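Local coordinates for cystathionine beta-lyase family protein, YNBB B.subtilis ortholog (Clostridium acetobutylicum, PDB 3HVY) that probably acts as a pyridoxal-phosphate-dependent carbon-sulfur lyase of the methionine gamma-lyase family, with a putative part in aluminium resistance, at residues D[9-14]-D[19-24]; D[111-116]-D[143-148]; D[394-397]-D[403-406]. All blocks are in the same frame, centred on the assembly; numbering follows the deposited sequence.

Contact 1: residues D[9-14]-D[19-24]; sequences SLMNKY and RVLELY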
ATOM      1  N   SER D   9       8.000  12.324 -36.258  1.00 38.77           N
ATOM      2  CA  SER D   9       6.942  12.304 -35.241  1.00 37.86           C
ATOM      3  C   SER D   9       6.705  13.685 -34.631  1.00 38.13           C
ATOM      4  O   SER D   9       5.555  14.118 -34.425  1.00 34.21           O
ATOM      5  CB  SER D   9       7.278  11.287 -34.154  1.00 36.81           C
ATOM      6  OG  SER D   9       6.314  11.329 -33.133  1.00 42.89           O
ATOM      7  N   LEU D  10       7.788  14.392 -34.358  1.00 35.63           N
ATOM      8  CA  LEU D  10       7.662  15.697 -33.782  1.00 34.45           C
ATOM      9  C   LEU D  10       6.979  16.633 -34.747  1.00 38.63           C
ATOM     10  O   LEU D  10       6.102  17.406 -34.360  1.00 39.39           O
ATOM     11  CB  LEU D  10       9.038  16.235 -33.374  1.00 34.75           C
ATOM     12  CG  LEU D  10       9.668  15.600 -32.124  1.00 31.12           C
ATOM     13  CD1 LEU D  10      11.078  16.250 -31.909  1.00 32.59           C
ATOM     14  CD2 LEU D  10       8.758  15.795 -30.912  1.00 39.24           C
HETATM   15  N   MSE D  11       7.376  16.585 -36.010  1.00 37.81           N
HETATM   16  CA  MSE D  11       6.744  17.464 -36.988  1.00 41.74           C
HETATM   17  C   MSE D  11       5.291  17.061 -37.277  1.00 43.28           C
HETATM   18  O   MSE D  11       4.407  17.936 -37.324  1.00 42.83           O
HETATM   19  CB  MSE D  11       7.535  17.503 -38.278  1.00 40.00           C
HETATM   20  CG  MSE D  11       8.924  18.014 -38.070  1.00 43.84           C
HETATM   21 SE   MSE D  11       9.945  18.245 -39.706  0.75 47.12          SE
HETATM   22  CE  MSE D  11       9.694  16.345 -40.715  1.00 53.31           C
ATOM     23  N   ASN D  12       5.035  15.756 -37.402  1.00 45.16           N
ATOM     24  CA  ASN D  12       3.689  15.259 -37.753  1.00 46.80           C
ATOM     25  C   ASN D  12       2.700  15.265 -36.596  1.00 48.49           C
ATOM     26  O   ASN D  12       1.576  15.748 -36.743  1.00 50.27           O
ATOM     27  CB  ASN D  12       3.754  13.844 -38.324  1.00 47.01           C
ATOM     28  CG  ASN D  12       4.436  13.784 -39.679  1.00 51.83           C
ATOM     29  OD1 ASN D  12       4.689  14.812 -40.320  1.00 62.97           O
ATOM     30  ND2 ASN D  12       4.722  12.565 -40.136  1.00 55.35           N
ATOM     31  N   LYS D  13       3.106  14.720 -35.456  1.00 47.17           N
ATOM     32  CA  LYS D  13       2.217  14.601 -34.323  1.00 47.32           C
ATOM     33  C   LYS D  13       2.115  15.889 -33.523  1.00 47.77           C
ATOM     34  O   LYS D  13       1.029  16.219 -33.052  1.00 47.13           O
ATOM     35  CB  LYS D  13       2.623  13.431 -33.409  1.00 45.86           C
ATOM     36  N   TYR D  14       3.222  16.625 -33.377  1.00 46.03           N
ATOM     37  CA  TYR D  14       3.247  17.785 -32.475  1.00 44.18           C
ATOM     38  C   TYR D  14       3.316  19.142 -33.169  1.00 44.65           C
ATOM     39  O   TYR D  14       3.340  20.181 -32.507  1.00 44.11           O
ATOM     40  CB  TYR D  14       4.393  17.626 -31.469  1.00 43.68           C
ATOM     41  CG  TYR D  14       4.144  16.462 -30.529  1.00 43.01           C
ATOM     42  CD1 TYR D  14       3.272  16.590 -29.450  1.00 43.40           C
ATOM     43  CD2 TYR D  14       4.728  15.227 -30.751  1.00 52.52           C
ATOM     44  CE1 TYR D  14       3.021  15.523 -28.598  1.00 45.82           C
ATOM     45  CE2 TYR D  14       4.472  14.154 -29.915  1.00 46.92           C
ATOM     46  CZ  TYR D  14       3.630  14.313 -28.829  1.00 43.31           C
ATOM     47  OH  TYR D  14       3.371  13.230 -27.990  1.00 52.59           O
ATOM     48  N   ARG D  19      11.985  25.863 -37.921  1.00 33.71           N
ATOM     49  CA  ARG D  19      12.597  26.960 -37.208  1.00 34.36           C
ATOM     50  C   ARG D  19      12.864  26.533 -35.777  1.00 35.07           C
ATOM     51  O   ARG D  19      13.940  26.805 -35.232  1.00 37.38           O
ATOM     52  CB  ARG D  19      11.720  28.218 -37.260  1.00 36.67           C
ATOM     53  CG  ARG D  19      12.377  29.501 -36.697  1.00 51.08           C
ATOM     54  N   VAL D  20      11.883  25.885 -35.143  1.00 35.27           N
ATOM     55  CA  VAL D  20      12.070  25.419 -33.784  1.00 35.67           C
ATOM     56  C   VAL D  20      13.171  24.344 -33.703  1.00 36.27           C
ATOM     57  O   VAL D  20      14.023  24.331 -32.764  1.00 35.31           O
ATOM     58  CB  VAL D  20      10.741  24.963 -33.150  1.00 36.72           C
ATOM     59  CG1 VAL D  20      11.019  24.251 -31.800  1.00 31.33           C
ATOM     60  CG2 VAL D  20       9.842  26.168 -32.911  1.00 35.31           C
ATOM     61  N   LEU D  21      13.188  23.438 -34.674  1.00 34.22           N
ATOM     62  CA  LEU D  21      14.257  22.442 -34.689  1.00 34.52           C
ATOM     63  C   LEU D  21      15.637  23.065 -34.897  1.00 34.91           C
ATOM     64  O   LEU D  21      16.643  22.577 -34.360  1.00 34.74           O
ATOM     65  CB  LEU D  21      13.971  21.342 -35.721  1.00 37.01           C
ATOM     66  CG  LEU D  21      12.752  20.463 -35.378  1.00 37.67           C
ATOM     67  CD1 LEU D  21      12.359  19.615 -36.555  1.00 41.48           C
ATOM     68  CD2 LEU D  21      13.001  19.624 -34.140  1.00 38.80           C
ATOM     69  N   GLU D  22      15.720  24.149 -35.648  1.00 34.05           N
ATOM     70  CA  GLU D  22      17.021  24.806 -35.791  1.00 34.70           C
ATOM     71  C   GLU D  22      17.434  25.425 -34.435  1.00 34.82           C
ATOM     72  O   GLU D  22      18.583  25.372 -34.073  1.00 35.05           O
ATOM     73  CB  GLU D  22      17.019  25.868 -36.903  1.00 32.24           C
ATOM     74  N   LEU D  23      16.500  26.027 -33.704  1.00 34.79           N
ATOM     75  CA  LEU D  23      16.820  26.623 -32.400  1.00 34.64           C
ATOM     76  C   LEU D  23      17.287  25.536 -31.422  1.00 35.68           C
ATOM     77  O   LEU D  23      18.226  25.737 -30.633  1.00 36.47           O
ATOM     78  CB  LEU D  23      15.598  27.369 -31.853  1.00 32.21           C
ATOM     79  CG  LEU D  23      15.252  28.639 -32.606  1.00 35.92           C
ATOM     80  CD1 LEU D  23      13.989  29.294 -32.064  1.00 32.01           C
ATOM     81  CD2 LEU D  23      16.424  29.610 -32.568  1.00 31.13           C
ATOM     82  N   TYR D  24      16.622  24.386 -31.495  1.00 35.08           N
ATOM     83  CA  TYR D  24      16.958  23.196 -30.708  1.00 34.61           C
ATOM     84  C   TYR D  24      18.390  22.777 -30.912  1.00 33.56           C
ATOM     85  O   TYR D  24      19.108  22.569 -29.939  1.00 29.40           O
ATOM     86  CB  TYR D  24      16.000  22.048 -31.069  1.00 35.99           C
ATOM     87  CG  TYR D  24      16.427  20.688 -30.572  1.00 41.98           C
ATOM     88  CD1 TYR D  24      16.625  20.455 -29.216  1.00 48.29           C
ATOM     89  CD2 TYR D  24      16.640  19.644 -31.447  1.00 49.41           C
ATOM     90  CE1 TYR D  24      17.034  19.215 -28.750  1.00 51.18           C
ATOM     91  CE2 TYR D  24      17.023  18.388 -30.990  1.00 51.04           C
ATOM     92  CZ  TYR D  24      17.207  18.170 -29.640  1.00 52.58           C
ATOM     93  OH  TYR D  24      17.611  16.917 -29.201  1.00 49.86           O
TER
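Leu-21 meets two successive side chains of helix 4-14, giving one methyl branch to each. Its CD1 lies 4.1 Å from CG of Met-11, modelled as selenomethionine, and 4.2 Å from SE of Met-11. The two chains cross at about a right angle, and the leucine methyl rests against the CG-SE part of the selenomethionine; the bend at chi3 (-50°) carries CE away from it. The other branch, CD2, approaches Leu-10 CD1 methyl to methyl at 4.5 Å, a looser touch. The CB atoms of Leu-10 and Leu-21 are directed at each other's helix, and in Leu-21 CG stands beside the backbone N, opposite the carbonyl carbon (chi1 -67°), which brings the forked end up to helix 4-14. The motif is a pair of consecutive helices joined by a short connection: the N-terminal helix 4-14 packs on the first turns of the long helix 18-55. The backbones stay well apart, the nearest CA atoms, those of Met-11 and Leu-21, being 9.3 Å from each other; the distance is bridged by the leucine methyls and by CG and SE of Met-11. Regular helical bonds keep both sides in shape, such as Tyr-14 N to Leu-10 O at 3.1 Å. In the connection, the Asn-17 side chain accepts from Val-20 N through OD1. Leu-416 of helix 411-422 packs on Leu-10, as does Leu-47 of the second subunit, while Tyr-14 OH is hydrogen-bonded to Gln-54 OE1 of that neighbouring chain.

Contact 2: residues D[111-116]-D[143-148]; sequences GNLRPN and GSLREY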
ATOM      1  N   GLY D 111       7.718  25.610  15.840  1.00 26.07           N
ATOM      2  CA  GLY D 111       8.413  24.921  16.905  1.00 28.21           C
ATOM      3  C   GLY D 111       9.497  25.703  17.607  1.00 29.72           C
ATOM      4  O   GLY D 111       9.757  25.487  18.813  1.00 30.60           O
ATOM      5  N   ASN D 112      10.112  26.623  16.877  1.00 30.13           N
ATOM      6  CA  ASN D 112      11.269  27.364  17.364  1.00 27.38           C
ATOM      7  C   ASN D 112      11.003  28.805  17.734  1.00 29.23           C
ATOM      8  O   ASN D 112      11.918  29.601  17.890  1.00 27.87           O
ATOM      9  CB  ASN D 112      12.413  27.182  16.354  1.00 27.46           C
ATOM     10  CG  ASN D 112      13.042  25.784  16.445  1.00 28.12           C
ATOM     11  OD1 ASN D 112      13.699  25.508  17.422  1.00 29.66           O
ATOM     12  ND2 ASN D 112      12.796  24.873  15.443  1.00 26.11           N
ATOM     13  N   LEU D 113       9.728  29.127  17.922  1.00 29.74           N
ATOM     14  CA  LEU D 113       9.285  30.468  18.277  1.00 28.48           C
ATOM     15  C   LEU D 113       8.248  30.401  19.389  1.00 29.63           C
ATOM     16  O   LEU D 113       7.471  29.455  19.485  1.00 28.16           O
ATOM     17  CB  LEU D 113       8.671  31.194  17.071  1.00 28.21           C
ATOM     18  CG  LEU D 113       9.738  31.597  16.046  1.00 31.81           C
ATOM     19  CD1 LEU D 113       9.123  31.842  14.673  1.00 31.74           C
ATOM     20  CD2 LEU D 113      10.610  32.766  16.535  1.00 26.74           C
ATOM     21  N   ARG D 114       8.243  31.444  20.211  1.00 31.29           N
ATOM     22  CA  ARG D 114       7.335  31.580  21.338  1.00 31.36           C
ATOM     23  C   ARG D 114       6.790  33.008  21.402  1.00 30.23           C
ATOM     24  O   ARG D 114       7.303  33.933  20.748  1.00 30.90           O
ATOM     25  CB  ARG D 114       8.067  31.266  22.655  1.00 32.49           C
ATOM     26  CG  ARG D 114       8.629  29.824  22.737  1.00 30.28           C
ATOM     27  CD  ARG D 114       7.566  28.741  22.816  1.00 34.29           C
ATOM     28  NE  ARG D 114       8.203  27.459  23.150  1.00 34.37           N
ATOM     29  CZ  ARG D 114       8.646  26.564  22.272  1.00 32.71           C
ATOM     30  NH1 ARG D 114       8.514  26.767  20.986  1.00 37.63           N
ATOM     31  NH2 ARG D 114       9.230  25.439  22.693  1.00 36.11           N
ATOM     32  N   PRO D 115       5.732  33.190  22.169  1.00 30.42           N
ATOM     33  CA  PRO D 115       5.195  34.534  22.264  1.00 28.42           C
ATOM     34  C   PRO D 115       6.254  35.547  22.713  1.00 31.61           C
ATOM     35  O   PRO D 115       7.033  35.271  23.641  1.00 31.64           O
ATOM     36  CB  PRO D 115       4.087  34.378  23.325  1.00 29.13           C
ATOM     37  CG  PRO D 115       3.721  32.937  23.285  1.00 29.61           C
ATOM     38  CD  PRO D 115       4.962  32.213  22.970  1.00 31.60           C
ATOM     39  N   ASN D 116       6.210  36.729  22.098  1.00 31.15           N
ATOM     40  CA  ASN D 116       7.131  37.839  22.329  1.00 32.41           C
ATOM     41  C   ASN D 116       8.455  37.673  21.614  1.00 32.88           C
ATOM     42  O   ASN D 116       9.266  38.597  21.651  1.00 31.38           O
ATOM     43  CB  ASN D 116       7.371  38.155  23.806  1.00 31.03           C
ATOM     44  CG  ASN D 116       6.106  38.430  24.533  1.00 38.21           C
ATOM     45  OD1 ASN D 116       5.238  39.133  24.035  1.00 39.64           O
ATOM     46  ND2 ASN D 116       5.968  37.843  25.709  1.00 49.00           N
ATOM     47  N   GLY D 143      -4.743  30.789  13.359  1.00 33.85           N
ATOM     48  CA  GLY D 143      -3.725  30.234  14.247  1.00 33.91           C
ATOM     49  C   GLY D 143      -2.304  30.544  13.830  1.00 32.18           C
ATOM     50  O   GLY D 143      -1.384  29.723  13.980  1.00 29.18           O
ATOM     51  N   SER D 144      -2.116  31.760  13.339  1.00 31.75           N
ATOM     52  CA  SER D 144      -0.816  32.193  12.871  1.00 29.72           C
ATOM     53  C   SER D 144       0.116  32.492  14.021  1.00 27.79           C
ATOM     54  O   SER D 144      -0.321  32.688  15.173  1.00 31.78           O
ATOM     55  CB  SER D 144      -0.985  33.469  12.058  1.00 30.63           C
ATOM     56  OG  SER D 144      -1.364  34.503  12.944  1.00 27.43           O
ATOM     57  N   LEU D 145       1.402  32.583  13.686  1.00 29.94           N
ATOM     58  CA  LEU D 145       2.434  33.031  14.614  1.00 29.38           C
ATOM     59  C   LEU D 145       2.030  34.317  15.325  1.00 29.87           C
ATOM     60  O   LEU D 145       2.153  34.440  16.530  1.00 35.80           O
ATOM     61  CB  LEU D 145       3.750  33.230  13.870  1.00 29.26           C
ATOM     62  CG  LEU D 145       4.464  31.925  13.440  1.00 30.44           C
ATOM     63  CD1 LEU D 145       5.549  32.240  12.353  1.00 25.89           C
ATOM     64  CD2 LEU D 145       5.007  31.210  14.662  1.00 27.04           C
ATOM     65  N   ARG D 146       1.562  35.289  14.566  1.00 29.17           N
ATOM     66  CA  ARG D 146       1.099  36.558  15.139  1.00 28.56           C
ATOM     67  C   ARG D 146       0.001  36.358  16.182  1.00 30.05           C
ATOM     68  O   ARG D 146      -0.014  37.046  17.218  1.00 27.96           O
ATOM     69  CB  ARG D 146       0.581  37.442  14.018  1.00 31.06           C
ATOM     70  CG  ARG D 146      -0.019  38.814  14.445  1.00 33.52           C
ATOM     71  CD  ARG D 146      -0.696  39.536  13.273  1.00 45.22           C
ATOM     72  NE  ARG D 146      -1.915  38.806  12.839  1.00 63.59           N
ATOM     73  CZ  ARG D 146      -3.089  38.797  13.498  1.00 64.30           C
ATOM     74  NH1 ARG D 146      -3.239  39.472  14.636  1.00 67.52           N
ATOM     75  NH2 ARG D 146      -4.121  38.095  13.025  1.00 54.43           N
ATOM     76  N   GLU D 147      -0.940  35.462  15.894  1.00 30.27           N
ATOM     77  CA  GLU D 147      -2.017  35.156  16.834  1.00 31.22           C
ATOM     78  C   GLU D 147      -1.462  34.490  18.084  1.00 30.84           C
ATOM     79  O   GLU D 147      -2.122  34.489  19.125  1.00 28.95           O
ATOM     80  CB  GLU D 147      -3.094  34.249  16.206  1.00 34.21           C
ATOM     81  CG  GLU D 147      -3.890  34.857  15.094  1.00 36.85           C
ATOM     82  CD  GLU D 147      -4.769  33.855  14.362  1.00 37.05           C
ATOM     83  OE1 GLU D 147      -5.485  33.059  15.009  1.00 36.70           O
ATOM     84  OE2 GLU D 147      -4.768  33.866  13.125  1.00 32.10           O
ATOM     85  N   TYR D 148      -0.271  33.897  17.984  1.00 26.72           N
ATOM     86  CA  TYR D 148       0.395  33.362  19.166  1.00 29.54           C
ATOM     87  C   TYR D 148       1.445  34.301  19.749  1.00 31.13           C
ATOM     88  O   TYR D 148       2.306  33.866  20.507  1.00 28.47           O
ATOM     89  CB  TYR D 148       1.018  32.003  18.906  1.00 27.46           C
ATOM     90  CG  TYR D 148      -0.026  30.931  18.878  1.00 28.70           C
ATOM     91  CD1 TYR D 148      -0.495  30.357  20.067  1.00 28.64           C
ATOM     92  CD2 TYR D 148      -0.580  30.507  17.676  1.00 29.63           C
ATOM     93  CE1 TYR D 148      -1.484  29.398  20.060  1.00 33.57           C
ATOM     94  CE2 TYR D 148      -1.579  29.540  17.660  1.00 35.08           C
ATOM     95  CZ  TYR D 148      -2.020  28.993  18.854  1.00 33.54           C
ATOM     96  OH  TYR D 148      -3.006  28.058  18.852  1.00 34.38           O
TER
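Two loops that lead into the adjacent parallel strands 118-121 and 151-154, at one edge of the seven-stranded mixed sheet, are joined here through Leu-113 with Leu-145 and Pro-115 with Tyr-148. The sheet belongs to the large domain expected of the pyridoxal-phosphate transaminase-like fold. Leu-113 CD1 and Leu-145 CD2 meet at 4.2 Å, their side chains crossing at about a right angle; Val-150 and Met-119 pack against both leucines. Further on, the Pro-115 ring sits on the backbone of Tyr-148, its CG 3.3 Å from the Tyr-148 carbonyl O. The phenol ring of Tyr-148 leads away from 111-116, toward the third subunit, where its OH makes a weak hydrogen bond to Leu-113 O of that chain. Arg-114 NH1 donates to Gly-111 O at 2.8 Å and to Leu-113 O at 3.3 Å; both oxygens lie in the guanidinium plane, although the nitrogen stands above each carbonyl plane. Ser-144 OG accepts from Glu-147 N at 3.1 Å, an ST motif, and the Glu-147 carboxylate folds back to take weak bonds, from Gly-143 N to OE1 at 2.9 Å and from Ser-144 N to OE2 at 3.4 Å; Val-142 N is the stronger backbone donor to OE2. Across the subunit interface, Arg-114 and Glu-147 form reciprocal salt bridges with Glu-147 and Arg-114 of the third subunit. The loops thus meet through apolar leucines and proline carbons on a carbonyl oxygen, with an Asn-116 to Gly-149 backbone bond just beyond; the backbone donors and neighbouring arginine would favour an ionised Glu-147.

Contact 3: residues D[394-397]-D[403-406]; sequences DAPI and GYLQ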
ATOM      1  N   ASP D 394       3.868  27.248 -14.113  1.00 33.56           N
ATOM      2  CA  ASP D 394       2.813  28.080 -13.531  1.00 34.21           C
ATOM      3  C   ASP D 394       3.149  29.539 -13.661  1.00 35.87           C
ATOM      4  O   ASP D 394       4.307  29.898 -13.916  1.00 36.96           O
ATOM      5  CB  ASP D 394       2.563  27.734 -12.062  1.00 37.44           C
ATOM      6  CG  ASP D 394       3.848  27.601 -11.252  1.00 46.72           C
ATOM      7  OD1 ASP D 394       4.465  26.509 -11.230  1.00 65.99           O
ATOM      8  OD2 ASP D 394       4.213  28.579 -10.593  1.00 52.42           O
ATOM      9  N   ALA D 395       2.141  30.396 -13.458  1.00 35.63           N
ATOM     10  CA  ALA D 395       2.327  31.811 -13.613  1.00 38.44           C
ATOM     11  C   ALA D 395       1.132  32.579 -13.114  1.00 38.81           C
ATOM     12  O   ALA D 395       0.008  32.227 -13.432  1.00 39.93           O
ATOM     13  CB  ALA D 395       2.541  32.148 -15.107  1.00 35.34           C
ATOM     14  N   PRO D 396       1.370  33.636 -12.347  1.00 40.99           N
ATOM     15  CA  PRO D 396       0.281  34.609 -12.168  1.00 40.44           C
ATOM     16  C   PRO D 396       0.071  35.398 -13.435  1.00 42.80           C
ATOM     17  O   PRO D 396       1.029  35.743 -14.129  1.00 38.45           O
ATOM     18  CB  PRO D 396       0.818  35.536 -11.095  1.00 43.84           C
ATOM     19  CG  PRO D 396       2.279  35.428 -11.185  1.00 45.84           C
ATOM     20  CD  PRO D 396       2.570  34.011 -11.588  1.00 42.33           C
ATOM     21  N   ILE D 397      -1.180  35.731 -13.745  1.00 44.48           N
ATOM     22  CA  ILE D 397      -1.452  36.469 -14.967  1.00 44.01           C
ATOM     23  C   ILE D 397      -1.383  37.958 -14.646  1.00 44.08           C
ATOM     24  O   ILE D 397      -2.356  38.553 -14.172  1.00 40.64           O
ATOM     25  CB  ILE D 397      -2.809  36.088 -15.581  1.00 43.80           C
ATOM     26  CG1 ILE D 397      -2.866  34.581 -15.853  1.00 48.32           C
ATOM     27  CG2 ILE D 397      -3.023  36.800 -16.899  1.00 41.11           C
ATOM     28  CD1 ILE D 397      -1.930  34.174 -16.991  1.00 47.58           C
ATOM     29  N   GLY D 403       6.619  33.550 -16.961  1.00 32.24           N
ATOM     30  CA  GLY D 403       6.214  32.205 -16.644  1.00 29.88           C
ATOM     31  C   GLY D 403       7.322  31.422 -15.982  1.00 34.74           C
ATOM     32  O   GLY D 403       8.528  31.662 -16.235  1.00 31.38           O
ATOM     33  N   TYR D 404       6.925  30.431 -15.183  1.00 32.96           N
ATOM     34  CA  TYR D 404       7.891  29.677 -14.416  1.00 32.62           C
ATOM     35  C   TYR D 404       7.769  28.214 -14.736  1.00 34.56           C
ATOM     36  O   TYR D 404       6.705  27.641 -14.558  1.00 36.90           O
ATOM     37  CB  TYR D 404       7.696  29.938 -12.928  1.00 32.95           C
ATOM     38  CG  TYR D 404       7.737  31.410 -12.592  1.00 31.31           C
ATOM     39  CD1 TYR D 404       8.904  32.030 -12.197  1.00 33.31           C
ATOM     40  CD2 TYR D 404       6.609  32.175 -12.698  1.00 28.43           C
ATOM     41  CE1 TYR D 404       8.917  33.394 -11.910  1.00 29.25           C
ATOM     42  CE2 TYR D 404       6.627  33.502 -12.434  1.00 33.59           C
ATOM     43  CZ  TYR D 404       7.789  34.114 -12.039  1.00 32.83           C
ATOM     44  OH  TYR D 404       7.800  35.488 -11.760  1.00 31.69           O
ATOM     45  N   LEU D 405       8.867  27.635 -15.226  1.00 32.63           N
ATOM     46  CA  LEU D 405       8.955  26.234 -15.602  1.00 34.18           C
ATOM     47  C   LEU D 405       9.871  25.536 -14.627  1.00 34.13           C
ATOM     48  O   LEU D 405      10.878  26.080 -14.213  1.00 33.63           O
ATOM     49  CB  LEU D 405       9.558  26.097 -17.013  1.00 38.17           C
ATOM     50  CG  LEU D 405       9.762  24.665 -17.534  1.00 45.10           C
ATOM     51  CD1 LEU D 405       8.529  24.241 -18.252  1.00 46.20           C
ATOM     52  CD2 LEU D 405      10.940  24.514 -18.459  1.00 49.75           C
ATOM     53  N   GLN D 406       9.489  24.352 -14.204  1.00 28.16           N
ATOM     54  CA  GLN D 406      10.375  23.539 -13.392  1.00 32.18           C
ATOM     55  C   GLN D 406      10.098  22.073 -13.542  1.00 33.57           C
ATOM     56  O   GLN D 406       8.995  21.674 -13.860  1.00 36.41           O
ATOM     57  CB  GLN D 406      10.341  23.881 -11.915  1.00 32.15           C
ATOM     58  CG  GLN D 406       9.065  23.625 -11.232  1.00 41.84           C
ATOM     59  CD  GLN D 406       8.097  24.696 -11.497  1.00 48.92           C
ATOM     60  OE1 GLN D 406       8.404  25.870 -11.314  1.00 51.90           O
ATOM     61  NE2 GLN D 406       6.922  24.326 -11.962  1.00 54.91           N
TER
HETATM   62  O   HOH W   1       7.174  27.800  -9.932  1.00 43.57           O
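Asp-394 N donates to Tyr-404 O at 2.9 Å, in the carbonyl plane, and Tyr-404 N returns a bond to Asp-394 O at 3.0 Å. The two residues thus form an antiparallel hydrogen-bonded pair in the beta hairpin of strands 392-396 and 402-406. The same Asp-394 O also lies in the plane of the Tyr-404 ring, at its edge, 3.5 Å from CD2. Past the pair, Ala-395 CB rests 4.0 Å from Gly-403 CA, and Pro-396 CD comes obliquely to Tyr-404 CE2 at 4.2 Å. With CG lodged between the backbone N and the carbonyl carbon (chi1 46°), the Asp-394 carboxylate leans over toward Gln-406. There NE2 gives OD1 a weak bond of 3.4 Å, the carboxylate and amide planes being 20° apart; Ser-392 OG is the stronger partner of NE2. A water lies 2.7 Å from Gln-406 OE1 and also near Asp-394 OD2, whose main partner is Tyr-188 OH. On this face Tyr-404 meets the ring of Tyr-188 and hydrogen-bonds through OH to Gly-189 O, which joins the strand to the loop of Tyr-188 and Gly-189. Backbone bonds continue the five-stranded antiparallel sheet, 402-406 with 334-338 and 392-396 with 376-379, while Ala-395 and Leu-405 pack against helix 342-354.

From the N terminus the contacts follow in series, none nested in or crossing another. Contact 1 closes first, across the short connection between helices 4-14 and 18-55. Contact 2 closes a longer loop of 26 residues, which includes strand 118-121 and helix 131-134, and ties together the connections leading into two adjacent strands at one edge of the seven-stranded sheet. Contact 3, late in the sequence, closes the hairpin in the five-stranded antiparallel sheet. Contacts 1 and 3 lie on the same side of the chain's centre, their centres 23 Å apart; contact 2 lies beyond it, 54 Å from contact 1 between centres. Contacts 1 and 2 adjoin different neighbouring subunits; contact 3 touches none.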